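Local structure of HydG protein (4RTB) at residues A[136-141]-A[147-152]; A[233-238]-A[265-270]; A[305-310]-A[330-335]; A[421-426]-A[459-464]. The protein is a radical SAM maturase of [FeFe]-hydrogenase and a CO/CN synthase that binds S-adenosylmethionine and a [4Fe-4S] cluster. All coordinates share one frame; numbering follows the deposited sequence.

Interaction 1 of 4, residues A[136-141]-A[147-152]; sequences DEAKAI and TRILLV
I149 makes the contacts of segment 147-152 with segment 136-141, meeting two helix residues, A138 and I141, with different carbons. Its outermost methyl, CD1, ends by A138, 4.2 Å from CA and 4.2 Å from CB. One carbon further in, I149 CG1 lies 4.2 Å from CG2 of I141, the two isoleucine side chains running at a slant to each other. The reach comes from an extended outer chain: with chi2 at -172°, CD1 of I149 is carried away from its own strand toward the helix. On I141 the branch that does the touching is CG2, which stands anti to the backbone N. The contact is wholly apolar and buried, with no hydrogen bond passing between the segments. It belongs to a beta-alpha-beta crossover, since strand 95-105, helix 131-144 and strand 148-153 follow in order along the chain and the two strands pair in parallel, as in the barrel of radical SAM enzymes. In the next shell, I149 also touches L102 of strand 95-105 and I178, while A138 leans on I172 of helix 158-175. I141 meets Y355, whose backbone N is bonded by OE1 of E137; OE2 of E137 takes the N of R356. Further along the strand, V152 touches the bound S-adenosylmethionine.

Interaction 2 of 4, residues A[233-238]-A[265-270]; sequences NAVERA and IAHADY
Y270 and E236 join helix 257-275 to helix 234-240 through one hydrogen bond; the tyrosine is the side chain to follow. From CB the ring leaves with CG anti to the backbone N (chi1 169°) and crosses to the other helix. CD1 comes 4.0 Å from E236 OE2, and CE1 nearer still; this oxygen lies at the ring edge, near its plane. At the tip, Y270 OH donates to E236 OE1 at 2.8 Å from above the carboxylate plane, 65° out of it, and bonds weakly with O of H20; carboxylate and ring planes stand 46° apart. Replacing this tyrosine with a phenylalanine would probably leave OE1 of E236 without its hydroxyl donor and the carboxylate freer to turn. One turn back, the imidazole of H267 reaches V235, whose CG2 is 3.9 Å from NE2 and oblique to the ring. The other nitrogen, ND1, is bonded to Y211 OH, which would fix how the ring is turned. Beneath runs strand 246-249: V235 packs on I246, H267 on I248. Two helices meeting over the strand between them in sequence are characteristic of the outer helical layer of a beta/alpha barrel, here that of the radical SAM domain.

Interaction 3 of 4, residues A[305-310]-A[330-335]; sequences KFKKIV and QHLRDE
K307 and E335 form a salt bridge between these two helices whose hydrogen bond is weak, K307 NZ standing 3.3 Å from E335 OE1, with the side chains meeting at a slant. E335 OE2 is a little farther from the ammonium and has a long, weak ion pair with R85 as well. A firmer bridge lies within segment 330-335, where R333 NH1 donates to D334 OD2 at 2.9 Å, an N-H...O angle of 158°. That oxygen is met on its syn side and lies close to the guanidinium plane, while one face of the guanidinium covers CA of Q330. Below the K307–E335 pair the contact turns apolar. The lysine chain bends at chi2 and chi3 (145° and 74°), so its middle lies against L332, with CD 3.8 Å from L332 CD1. A methionine in place of K307 would probably leave the carboxylate of E335 without its cross-helix charge partner. Around the pair, K307 also touches F81 of helix 74-91, and F306, K307 and V310 all reach L336, the residue just after E335. Both helices lie in the Biotin and Thiamin Synthesis associated range. One lysine thus does two jobs, its methylenes packing on a leucine while its ammonium pairs with a carboxylate through a long, weak hydrogen bond.

Interaction 4 of 4, residues A[421-426]-A[459-464]; sequences DALFSF and ENIGRA
I461 pushes its CG2 methyl at two bumps of the facing helix, L423 and F424, and ends up against both. CG2 lies 3.8 Å from F424 CE2 and 4.1 Å from L423 CD1; it sits obliquely to the phenyl ring, while the leucine and isoleucine side chains cross near a right angle. Because this methyl is anti to its own backbone N, it is the branch turned to the neighbour. One turn on, A464 is only a low bump, and the F424 ring turns its edge to it: CZ comes 4.2 Å from A464 CB, which lies near the ring plane. The phenyl group thus bridges the step between isoleucine and alanine. The axes of the two segments, 8° from parallel, stay 11.6 Å apart, so the contact depends on the larger side chains. Within the first helix, S425 OG donates to A422 O, 2.6 Å away, an oxygen that also takes F426 N from the same face. On its other sides helix 419-432 is packed in: L423 and F426 touch L448 of helix 438-454, F426 reaches helix 375-384, and A422 and S425 lie on strand 388-390. Helix 459-468 packs on its side farther from the chain centre.

From the N terminus the four contacts follow in series, none nested in or crossing another. Interaction 1 closes the shortest loop, five residues from helix to strand, and interaction 2 spans 26 residues between two helices; both lie within the radical SAM range. Interaction 3 closes a 19-residue loop that includes strand 321-324, in the Biotin and Thiamin Synthesis associated range. Interaction 4 closes the longest, 32 residues, bringing the last helix back to helix 419-432. None touches another; interactions 1 and 4 come nearest, about 6 Å between nearest atoms, and F391 lies between them, its O bonded by T147 and its N weakly by S425.

Interaction 1 of 4, residues A[136-141]-A[147-152]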
loop_
_atom_site.group_PDB
_atom_site.type_symbol
_atom_site.label_atom_id
_atom_site.label_comp_id
_atom_site.label_asym_id
_atom_site.label_seq_id
_atom_site.Cartn_x
_atom_site.Cartn_y
_atom_site.Cartn_z
ATOM N N ASP A 136 -2.485 9.353 22.276
ATOM C CA ASP A 136 -1.270 8.838 22.902
ATOM C C ASP A 136 -0.549 7.870 21.969
ATOM O O ASP A 136 0.682 7.823 21.938
ATOM C CB ASP A 136 -1.599 8.150 24.226
ATOM C CG ASP A 136 -0.717 8.626 25.364
ATOM O OD1 ASP A 136 -0.192 7.770 26.104
ATOM O OD2 ASP A 136 -0.558 9.856 25.523
ATOM N N GLU A 137 -1.329 7.099 21.220
ATOM C CA GLU A 137 -0.790 6.205 20.202
ATOM C C GLU A 137 -0.083 7.004 19.112
ATOM O O GLU A 137 0.992 6.622 18.641
ATOM C CB GLU A 137 -1.903 5.349 19.594
ATOM C CG GLU A 137 -2.524 4.347 20.556
ATOM C CD GLU A 137 -1.587 3.205 20.895
ATOM O OE1 GLU A 137 -1.512 2.244 20.101
ATOM O OE2 GLU A 137 -0.926 3.267 21.953
ATOM N N ALA A 138 -0.693 8.118 18.718
ATOM C CA ALA A 138 -0.090 9.008 17.732
ATOM C C ALA A 138 1.228 9.579 18.257
ATOM O O ALA A 138 2.197 9.720 17.507
ATOM C CB ALA A 138 -1.051 10.127 17.366
ATOM N N LYS A 139 1.258 9.895 19.550
ATOM C CA LYS A 139 2.471 10.386 20.197
ATOM C C LYS A 139 3.569 9.320 20.197
ATOM O O LYS A 139 4.739 9.617 19.942
ATOM C CB LYS A 139 2.180 10.830 21.637
ATOM C CG LYS A 139 1.362 12.113 21.766
ATOM C CD LYS A 139 1.151 12.488 23.231
ATOM C CE LYS A 139 0.297 13.743 23.389
ATOM N NZ LYS A 139 0.934 14.946 22.783
ATOM N N ALA A 140 3.181 8.078 20.480
ATOM C CA ALA A 140 4.128 6.968 20.557
ATOM C C ALA A 140 4.716 6.655 19.186
ATOM O O ALA A 140 5.909 6.377 19.057
ATOM C CB ALA A 140 3.452 5.736 21.139
ATOM N N ILE A 141 3.864 6.703 18.169
ATOM C CA ILE A 141 4.285 6.510 16.788
ATOM C C ILE A 141 5.194 7.651 16.324
ATOM O O ILE A 141 6.156 7.430 15.590
ATOM C CB ILE A 141 3.060 6.395 15.853
ATOM C CG1 ILE A 141 2.309 5.092 16.125
ATOM C CG2 ILE A 141 3.468 6.462 14.396
ATOM C CD1 ILE A 141 1.152 4.844 15.182
ATOM N N THR A 147 6.130 9.859 10.704
ATOM C CA THR A 147 5.329 11.067 10.530
ATOM C C THR A 147 4.084 10.782 9.703
ATOM O O THR A 147 3.227 11.647 9.531
ATOM C CB THR A 147 6.128 12.188 9.850
ATOM O OG1 THR A 147 6.565 11.748 8.558
ATOM C CG2 THR A 147 7.332 12.572 10.690
ATOM N N ARG A 148 3.997 9.565 9.181
ATOM C CA ARG A 148 2.854 9.168 8.378
ATOM C C ARG A 148 2.110 8.032 9.071
ATOM O O ARG A 148 2.714 7.039 9.479
ATOM C CB ARG A 148 3.301 8.754 6.977
ATOM C CG ARG A 148 4.000 9.854 6.183
ATOM C CD ARG A 148 4.283 9.361 4.778
ATOM N NE ARG A 148 3.103 8.677 4.263
ATOM C CZ ARG A 148 2.840 8.473 2.978
ATOM N NH1 ARG A 148 3.675 8.904 2.042
ATOM N NH2 ARG A 148 1.727 7.841 2.630
ATOM N N ILE A 149 0.797 8.189 9.212
ATOM C CA ILE A 149 -0.022 7.218 9.928
ATOM C C ILE A 149 -1.147 6.695 9.033
ATOM O O ILE A 149 -1.695 7.437 8.220
ATOM C CB ILE A 149 -0.608 7.838 11.222
ATOM C CG1 ILE A 149 0.520 8.321 12.139
ATOM C CG2 ILE A 149 -1.494 6.848 11.959
ATOM C CD1 ILE A 149 0.051 8.763 13.512
ATOM N N LEU A 150 -1.470 5.410 9.170
ATOM C CA LEU A 150 -2.594 4.818 8.447
ATOM C C LEU A 150 -3.671 4.347 9.424
ATOM O O LEU A 150 -3.595 3.236 9.949
ATOM C CB LEU A 150 -2.119 3.649 7.572
ATOM C CG LEU A 150 -3.020 3.095 6.456
ATOM C CD1 LEU A 150 -3.648 1.757 6.834
ATOM C CD2 LEU A 150 -4.091 4.095 6.040
ATOM N N LEU A 151 -4.667 5.197 9.669
ATOM C CA LEU A 151 -5.775 4.838 10.552
ATOM C C LEU A 151 -6.599 3.700 9.969
ATOM O O LEU A 151 -7.091 3.786 8.843
ATOM C CB LEU A 151 -6.684 6.040 10.810
ATOM C CG LEU A 151 -6.100 7.227 11.573
ATOM C CD1 LEU A 151 -7.162 8.296 11.735
ATOM C CD2 LEU A 151 -5.563 6.792 12.926
ATOM N N VAL A 152 -6.755 2.637 10.749
ATOM C CA VAL A 152 -7.485 1.463 10.293
ATOM C C VAL A 152 -8.499 1.022 11.354
ATOM O O VAL A 152 -8.196 1.001 12.552
ATOM C CB VAL A 152 -6.506 0.316 9.946
ATOM C CG1 VAL A 152 -5.347 0.299 10.923
ATOM C CG2 VAL A 152 -7.213 -1.027 9.901
#

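Interaction 2 of 4, residues A[233-238]-A[265-270]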
loop_
_atom_site.group_PDB
_atom_site.type_symbol
_atom_site.label_atom_id
_atom_site.label_comp_id
_atom_site.label_asym_id
_atom_site.label_seq_id
_atom_site.Cartn_x
_atom_site.Cartn_y
_atom_site.Cartn_z
ATOM N N ASN A 233 -17.539 0.736 -6.428
ATOM C CA ASN A 233 -17.563 2.153 -6.785
ATOM C C ASN A 233 -17.564 3.069 -5.564
ATOM O O ASN A 233 -18.093 4.179 -5.610
ATOM C CB ASN A 233 -18.763 2.479 -7.685
ATOM C CG ASN A 233 -20.014 1.720 -7.304
ATOM O OD1 ASN A 233 -20.526 1.860 -6.195
ATOM N ND2 ASN A 233 -20.530 0.927 -8.237
ATOM N N ALA A 234 -16.955 2.601 -4.478
ATOM C CA ALA A 234 -16.794 3.412 -3.275
ATOM C C ALA A 234 -15.799 4.537 -3.522
ATOM O O ALA A 234 -16.009 5.679 -3.101
ATOM C CB ALA A 234 -16.341 2.553 -2.105
ATOM N N VAL A 235 -14.711 4.200 -4.207
ATOM C CA VAL A 235 -13.683 5.174 -4.537
ATOM C C VAL A 235 -14.223 6.231 -5.495
ATOM O O VAL A 235 -13.803 7.382 -5.445
ATOM C CB VAL A 235 -12.440 4.503 -5.154
ATOM C CG1 VAL A 235 -11.299 4.487 -4.152
ATOM C CG2 VAL A 235 -12.774 3.086 -5.612
ATOM N N GLU A 236 -15.154 5.840 -6.362
ATOM C CA GLU A 236 -15.824 6.794 -7.240
ATOM C C GLU A 236 -16.544 7.854 -6.423
ATOM O O GLU A 236 -16.397 9.054 -6.664
ATOM C CB GLU A 236 -16.816 6.084 -8.155
ATOM C CG GLU A 236 -16.395 6.041 -9.604
ATOM C CD GLU A 236 -16.704 4.708 -10.242
ATOM O OE1 GLU A 236 -17.757 4.591 -10.903
ATOM O OE2 GLU A 236 -15.890 3.775 -10.072
ATOM N N ARG A 237 -17.326 7.398 -5.451
ATOM C CA ARG A 237 -18.029 8.300 -4.556
ATOM C C ARG A 237 -17.046 9.163 -3.776
ATOM O O ARG A 237 -17.296 10.349 -3.555
ATOM C CB ARG A 237 -18.930 7.513 -3.604
ATOM C CG ARG A 237 -20.189 6.992 -4.272
ATOM C CD ARG A 237 -21.028 6.158 -3.328
ATOM N NE ARG A 237 -20.762 4.731 -3.472
ATOM C CZ ARG A 237 -20.233 3.971 -2.520
ATOM N NH1 ARG A 237 -19.915 4.499 -1.347
ATOM N NH2 ARG A 237 -20.029 2.679 -2.738
ATOM N N ALA A 238 -15.925 8.575 -3.371
ATOM C CA ALA A 238 -14.907 9.319 -2.640
ATOM C C ALA A 238 -14.357 10.454 -3.498
ATOM O O ALA A 238 -14.161 11.571 -3.020
ATOM C CB ALA A 238 -13.790 8.397 -2.192
ATOM N N ILE A 265 -5.324 -3.434 -12.324
ATOM C CA ILE A 265 -4.881 -2.626 -13.451
ATOM C C ILE A 265 -6.080 -2.085 -14.225
ATOM O O ILE A 265 -6.094 -0.917 -14.619
ATOM C CB ILE A 265 -3.967 -3.429 -14.397
ATOM C CG1 ILE A 265 -2.788 -4.015 -13.617
ATOM C CG2 ILE A 265 -3.467 -2.545 -15.529
ATOM C CD1 ILE A 265 -1.849 -4.847 -14.459
ATOM N N ALA A 266 -7.089 -2.929 -14.421
ATOM C CA ALA A 266 -8.317 -2.500 -15.086
ATOM C C ALA A 266 -8.989 -1.368 -14.314
ATOM O O ALA A 266 -9.524 -0.428 -14.905
ATOM C CB ALA A 266 -9.273 -3.671 -15.245
ATOM N N HIS A 267 -8.945 -1.469 -12.990
ATOM C CA HIS A 267 -9.564 -0.494 -12.101
ATOM C C HIS A 267 -8.874 0.864 -12.206
ATOM O O HIS A 267 -9.531 1.893 -12.401
ATOM C CB HIS A 267 -9.523 -1.008 -10.659
ATOM C CG HIS A 267 -10.485 -0.324 -9.744
ATOM N ND1 HIS A 267 -10.652 -0.697 -8.421
ATOM C CD2 HIS A 267 -11.339 0.707 -9.945
ATOM C CE1 HIS A 267 -11.556 0.074 -7.859
ATOM N NE2 HIS A 267 -11.991 0.940 -8.762
ATOM N N ALA A 268 -7.548 0.860 -12.081
ATOM C CA ALA A 268 -6.759 2.085 -12.209
ATOM C C ALA A 268 -6.930 2.712 -13.592
ATOM O O ALA A 268 -7.064 3.935 -13.720
ATOM C CB ALA A 268 -5.297 1.801 -11.932
ATOM N N ASP A 269 -6.915 1.866 -14.620
ATOM C CA ASP A 269 -7.224 2.285 -15.982
ATOM C C ASP A 269 -8.540 3.049 -16.026
ATOM O O ASP A 269 -8.603 4.182 -16.518
ATOM C CB ASP A 269 -7.302 1.072 -16.913
ATOM C CG ASP A 269 -6.090 0.941 -17.813
ATOM O OD1 ASP A 269 -4.963 1.216 -17.349
ATOM O OD2 ASP A 269 -6.268 0.550 -18.986
ATOM N N TYR A 270 -9.584 2.409 -15.502
ATOM C CA TYR A 270 -10.925 2.979 -15.468
ATOM C C TYR A 270 -10.947 4.345 -14.797
ATOM O O TYR A 270 -11.488 5.303 -15.352
ATOM C CB TYR A 270 -11.891 2.032 -14.751
ATOM C CG TYR A 270 -13.242 2.643 -14.443
ATOM C CD1 TYR A 270 -13.496 3.230 -13.208
ATOM C CD2 TYR A 270 -14.264 2.629 -15.383
ATOM C CE1 TYR A 270 -14.725 3.791 -12.923
ATOM C CE2 TYR A 270 -15.499 3.185 -15.103
ATOM C CZ TYR A 270 -15.725 3.763 -13.871
ATOM O OH TYR A 270 -16.950 4.321 -13.581
#

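Interaction 3 of 4, residues A[305-310]-A[330-335]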
loop_
_atom_site.group_PDB
_atom_site.type_symbol
_atom_site.label_atom_id
_atom_site.label_comp_id
_atom_site.label_asym_id
_atom_site.label_seq_id
_atom_site.Cartn_x
_atom_site.Cartn_y
_atom_site.Cartn_z
ATOM N N LYS A 305 5.952 -15.597 -7.693
ATOM C CA LYS A 305 4.761 -15.030 -8.311
ATOM C C LYS A 305 4.434 -13.669 -7.706
ATOM O O LYS A 305 4.004 -12.768 -8.414
ATOM C CB LYS A 305 3.573 -15.982 -8.167
ATOM C CG LYS A 305 2.993 -16.438 -9.499
ATOM C CD LYS A 305 2.695 -17.930 -9.494
ATOM C CE LYS A 305 2.035 -18.367 -10.796
ATOM N NZ LYS A 305 2.834 -17.983 -11.993
ATOM N N PHE A 306 4.657 -13.522 -6.405
ATOM C CA PHE A 306 4.467 -12.241 -5.727
ATOM C C PHE A 306 5.346 -11.155 -6.348
ATOM O O PHE A 306 4.862 -10.071 -6.722
ATOM C CB PHE A 306 4.780 -12.379 -4.237
ATOM C CG PHE A 306 4.159 -11.315 -3.385
ATOM C CD1 PHE A 306 2.923 -10.781 -3.712
ATOM C CD2 PHE A 306 4.808 -10.845 -2.255
ATOM C CE1 PHE A 306 2.344 -9.802 -2.928
ATOM C CE2 PHE A 306 4.239 -9.865 -1.467
ATOM C CZ PHE A 306 3.003 -9.341 -1.803
ATOM N N LYS A 307 6.640 -11.459 -6.455
ATOM C CA LYS A 307 7.594 -10.564 -7.101
ATOM C C LYS A 307 7.109 -10.221 -8.508
ATOM O O LYS A 307 7.239 -9.081 -8.962
ATOM C CB LYS A 307 8.987 -11.201 -7.137
ATOM C CG LYS A 307 9.620 -11.371 -5.757
ATOM C CD LYS A 307 10.460 -12.646 -5.646
ATOM C CE LYS A 307 11.787 -12.543 -6.382
ATOM N NZ LYS A 307 12.643 -13.742 -6.133
ATOM N N LYS A 308 6.522 -11.207 -9.181
ATOM C CA LYS A 308 5.906 -10.980 -10.484
ATOM C C LYS A 308 4.747 -9.983 -10.428
ATOM O O LYS A 308 4.585 -9.171 -11.342
ATOM C CB LYS A 308 5.413 -12.297 -11.079
ATOM C CG LYS A 308 6.352 -12.914 -12.087
ATOM C CD LYS A 308 5.691 -14.095 -12.761
ATOM C CE LYS A 308 6.466 -14.527 -13.983
ATOM N NZ LYS A 308 5.819 -15.697 -14.629
ATOM N N ILE A 309 3.937 -10.045 -9.371
ATOM C CA ILE A 309 2.814 -9.120 -9.257
ATOM C C ILE A 309 3.324 -7.702 -9.064
ATOM O O ILE A 309 2.883 -6.792 -9.758
ATOM C CB ILE A 309 1.850 -9.440 -8.091
ATOM C CG1 ILE A 309 1.729 -10.939 -7.844
ATOM C CG2 ILE A 309 0.472 -8.864 -8.383
ATOM C CD1 ILE A 309 0.847 -11.282 -6.662
ATOM N N VAL A 310 4.251 -7.506 -8.127
ATOM C CA VAL A 310 4.733 -6.147 -7.870
ATOM C C VAL A 310 5.513 -5.612 -9.074
ATOM O O VAL A 310 5.530 -4.400 -9.328
ATOM C CB VAL A 310 5.615 -6.062 -6.591
ATOM C CG1 VAL A 310 5.178 -7.101 -5.572
ATOM C CG2 VAL A 310 7.096 -6.213 -6.915
ATOM N N GLN A 330 12.893 -9.652 5.749
ATOM C CA GLN A 330 13.734 -8.579 5.209
ATOM C C GLN A 330 14.190 -8.818 3.771
ATOM O O GLN A 330 14.012 -7.955 2.900
ATOM C CB GLN A 330 14.968 -8.377 6.095
ATOM C CG GLN A 330 14.664 -7.899 7.509
ATOM N N HIS A 331 14.771 -9.991 3.536
ATOM C CA HIS A 331 15.394 -10.311 2.257
ATOM C C HIS A 331 14.426 -10.179 1.086
ATOM O O HIS A 331 14.795 -9.680 0.021
ATOM C CB HIS A 331 15.987 -11.723 2.293
ATOM C CG HIS A 331 14.965 -12.817 2.342
ATOM N ND1 HIS A 331 14.408 -13.363 1.207
ATOM C CD2 HIS A 331 14.412 -13.473 3.389
ATOM C CE1 HIS A 331 13.549 -14.307 1.552
ATOM N NE2 HIS A 331 13.532 -14.393 2.869
ATOM N N LEU A 332 13.189 -10.618 1.286
ATOM C CA LEU A 332 12.178 -10.512 0.246
ATOM C C LEU A 332 11.615 -9.103 0.191
ATOM O O LEU A 332 11.383 -8.563 -0.887
ATOM C CB LEU A 332 11.050 -11.509 0.479
ATOM C CG LEU A 332 9.933 -11.360 -0.551
ATOM C CD1 LEU A 332 10.343 -11.991 -1.871
ATOM C CD2 LEU A 332 8.647 -11.962 -0.039
ATOM N N ARG A 333 11.394 -8.527 1.368
ATOM C CA ARG A 333 10.892 -7.164 1.509
ATOM C C ARG A 333 11.673 -6.178 0.642
ATOM O O ARG A 333 11.090 -5.452 -0.175
ATOM C CB ARG A 333 10.945 -6.749 2.985
ATOM C CG ARG A 333 10.355 -5.392 3.309
ATOM C CD ARG A 333 11.385 -4.497 3.979
ATOM N NE ARG A 333 11.685 -4.876 5.357
ATOM C CZ ARG A 333 12.854 -4.646 5.950
ATOM N NH1 ARG A 333 13.834 -4.053 5.281
ATOM N NH2 ARG A 333 13.050 -5.018 7.209
ATOM N N ASP A 334 12.994 -6.173 0.792
ATOM C CA ASP A 334 13.810 -5.210 0.063
ATOM C C ASP A 334 14.008 -5.598 -1.407
ATOM O O ASP A 334 14.328 -4.745 -2.238
ATOM C CB ASP A 334 15.152 -5.029 0.771
ATOM C CG ASP A 334 14.988 -4.449 2.167
ATOM O OD1 ASP A 334 15.816 -4.748 3.051
ATOM O OD2 ASP A 334 14.016 -3.696 2.380
ATOM N N GLU A 335 13.805 -6.874 -1.731
ATOM C CA GLU A 335 13.739 -7.285 -3.132
ATOM C C GLU A 335 12.503 -6.660 -3.778
ATOM O O GLU A 335 12.560 -6.152 -4.900
ATOM C CB GLU A 335 13.697 -8.813 -3.271
ATOM C CG GLU A 335 14.935 -9.415 -3.938
ATOM C CD GLU A 335 14.640 -10.701 -4.699
ATOM O OE1 GLU A 335 14.254 -11.705 -4.063
ATOM O OE2 GLU A 335 14.798 -10.705 -5.940
#

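Interaction 4 of 4, residues A[421-426]-A[459-464]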
loop_
_atom_site.group_PDB
_atom_site.type_symbol
_atom_site.label_atom_id
_atom_site.label_comp_id
_atom_site.label_asym_id
_atom_site.label_seq_id
_atom_site.Cartn_x
_atom_site.Cartn_y
_atom_site.Cartn_z
ATOM N N ASP A 421 13.073 16.599 -1.072
ATOM C CA ASP A 421 12.100 16.496 0.008
ATOM C C ASP A 421 12.347 15.236 0.836
ATOM O O ASP A 421 12.343 15.282 2.068
ATOM C CB ASP A 421 10.673 16.504 -0.543
ATOM C CG ASP A 421 9.657 16.983 0.482
ATOM O OD1 ASP A 421 9.966 17.941 1.224
ATOM O OD2 ASP A 421 8.550 16.406 0.544
ATOM N N ALA A 422 12.582 14.119 0.151
ATOM C CA ALA A 422 12.878 12.850 0.812
ATOM C C ALA A 422 14.177 12.935 1.614
ATOM O O ALA A 422 14.250 12.475 2.762
ATOM C CB ALA A 422 12.960 11.731 -0.210
ATOM N N LEU A 423 15.196 13.519 0.989
ATOM C CA LEU A 423 16.469 13.785 1.642
ATOM C C LEU A 423 16.262 14.467 2.976
ATOM O O LEU A 423 16.758 14.002 3.994
ATOM C CB LEU A 423 17.360 14.661 0.761
ATOM C CG LEU A 423 18.058 14.009 -0.430
ATOM C CD1 LEU A 423 18.680 15.079 -1.312
ATOM C CD2 LEU A 423 19.109 13.024 0.047
ATOM N N PHE A 424 15.510 15.563 2.968
ATOM C CA PHE A 424 15.344 16.352 4.180
ATOM C C PHE A 424 14.411 15.705 5.193
ATOM O O PHE A 424 14.558 15.932 6.393
ATOM C CB PHE A 424 14.863 17.757 3.833
ATOM C CG PHE A 424 15.960 18.645 3.343
ATOM C CD1 PHE A 424 16.918 19.120 4.221
ATOM C CD2 PHE A 424 16.059 18.981 2.003
ATOM C CE1 PHE A 424 17.943 19.928 3.779
ATOM C CE2 PHE A 424 17.083 19.789 1.554
ATOM C CZ PHE A 424 18.028 20.261 2.444
ATOM N N SER A 425 13.462 14.901 4.728
ATOM C CA SER A 425 12.636 14.144 5.659
ATOM C C SER A 425 13.531 13.177 6.430
ATOM O O SER A 425 13.433 13.056 7.660
ATOM C CB SER A 425 11.515 13.395 4.933
ATOM O OG SER A 425 12.028 12.393 4.077
ATOM N N PHE A 426 14.428 12.515 5.704
ATOM C CA PHE A 426 15.370 11.595 6.331
ATOM C C PHE A 426 16.360 12.340 7.227
ATOM O O PHE A 426 16.781 11.822 8.263
ATOM C CB PHE A 426 16.116 10.786 5.272
ATOM C CG PHE A 426 17.007 9.719 5.840
ATOM C CD1 PHE A 426 18.373 9.746 5.617
ATOM C CD2 PHE A 426 16.476 8.693 6.607
ATOM C CE1 PHE A 426 19.196 8.764 6.141
ATOM C CE2 PHE A 426 17.293 7.709 7.134
ATOM C CZ PHE A 426 18.655 7.745 6.901
ATOM N N GLU A 459 24.239 20.652 -5.271
ATOM C CA GLU A 459 25.391 21.091 -4.482
ATOM C C GLU A 459 24.947 21.841 -3.220
ATOM O O GLU A 459 25.333 21.484 -2.094
ATOM C CB GLU A 459 26.309 21.974 -5.336
ATOM C CG GLU A 459 27.786 21.945 -4.951
ATOM C CD GLU A 459 28.152 22.968 -3.887
ATOM O OE1 GLU A 459 27.259 23.718 -3.439
ATOM O OE2 GLU A 459 29.340 23.029 -3.501
ATOM N N ASN A 460 24.133 22.879 -3.416
ATOM C CA ASN A 460 23.657 23.703 -2.308
ATOM C C ASN A 460 22.806 22.913 -1.314
ATOM O O ASN A 460 22.802 23.206 -0.114
ATOM C CB ASN A 460 22.863 24.900 -2.836
ATOM C CG ASN A 460 23.744 25.942 -3.490
ATOM O OD1 ASN A 460 24.331 26.775 -2.805
ATOM N ND2 ASN A 460 23.830 25.913 -4.820
ATOM N N ILE A 461 22.075 21.922 -1.820
ATOM C CA ILE A 461 21.339 20.999 -0.962
ATOM C C ILE A 461 22.308 20.262 -0.046
ATOM O O ILE A 461 22.050 20.115 1.146
ATOM C CB ILE A 461 20.525 19.982 -1.781
ATOM C CG1 ILE A 461 19.476 20.704 -2.630
ATOM C CG2 ILE A 461 19.867 18.962 -0.873
ATOM C CD1 ILE A 461 18.652 19.779 -3.495
ATOM N N GLY A 462 23.433 19.824 -0.605
ATOM C CA GLY A 462 24.463 19.158 0.173
ATOM C C GLY A 462 25.025 20.057 1.257
ATOM O O GLY A 462 25.156 19.646 2.420
ATOM N N ARG A 463 25.352 21.291 0.875
ATOM C CA ARG A 463 25.835 22.277 1.839
ATOM C C ARG A 463 24.841 22.457 2.990
ATOM O O ARG A 463 25.227 22.468 4.167
ATOM C CB ARG A 463 26.097 23.620 1.149
ATOM C CG ARG A 463 27.248 23.603 0.147
ATOM C CD ARG A 463 28.455 24.377 0.663
ATOM N NE ARG A 463 29.555 24.379 -0.299
ATOM C CZ ARG A 463 30.629 23.599 -0.214
ATOM N NH1 ARG A 463 30.761 22.752 0.798
ATOM N NH2 ARG A 463 31.577 23.671 -1.139
ATOM N N ALA A 464 23.560 22.576 2.645
ATOM C CA ALA A 464 22.506 22.767 3.642
ATOM C C ALA A 464 22.373 21.573 4.585
ATOM O O ALA A 464 22.264 21.739 5.803
ATOM C CB ALA A 464 21.185 23.033 2.957
#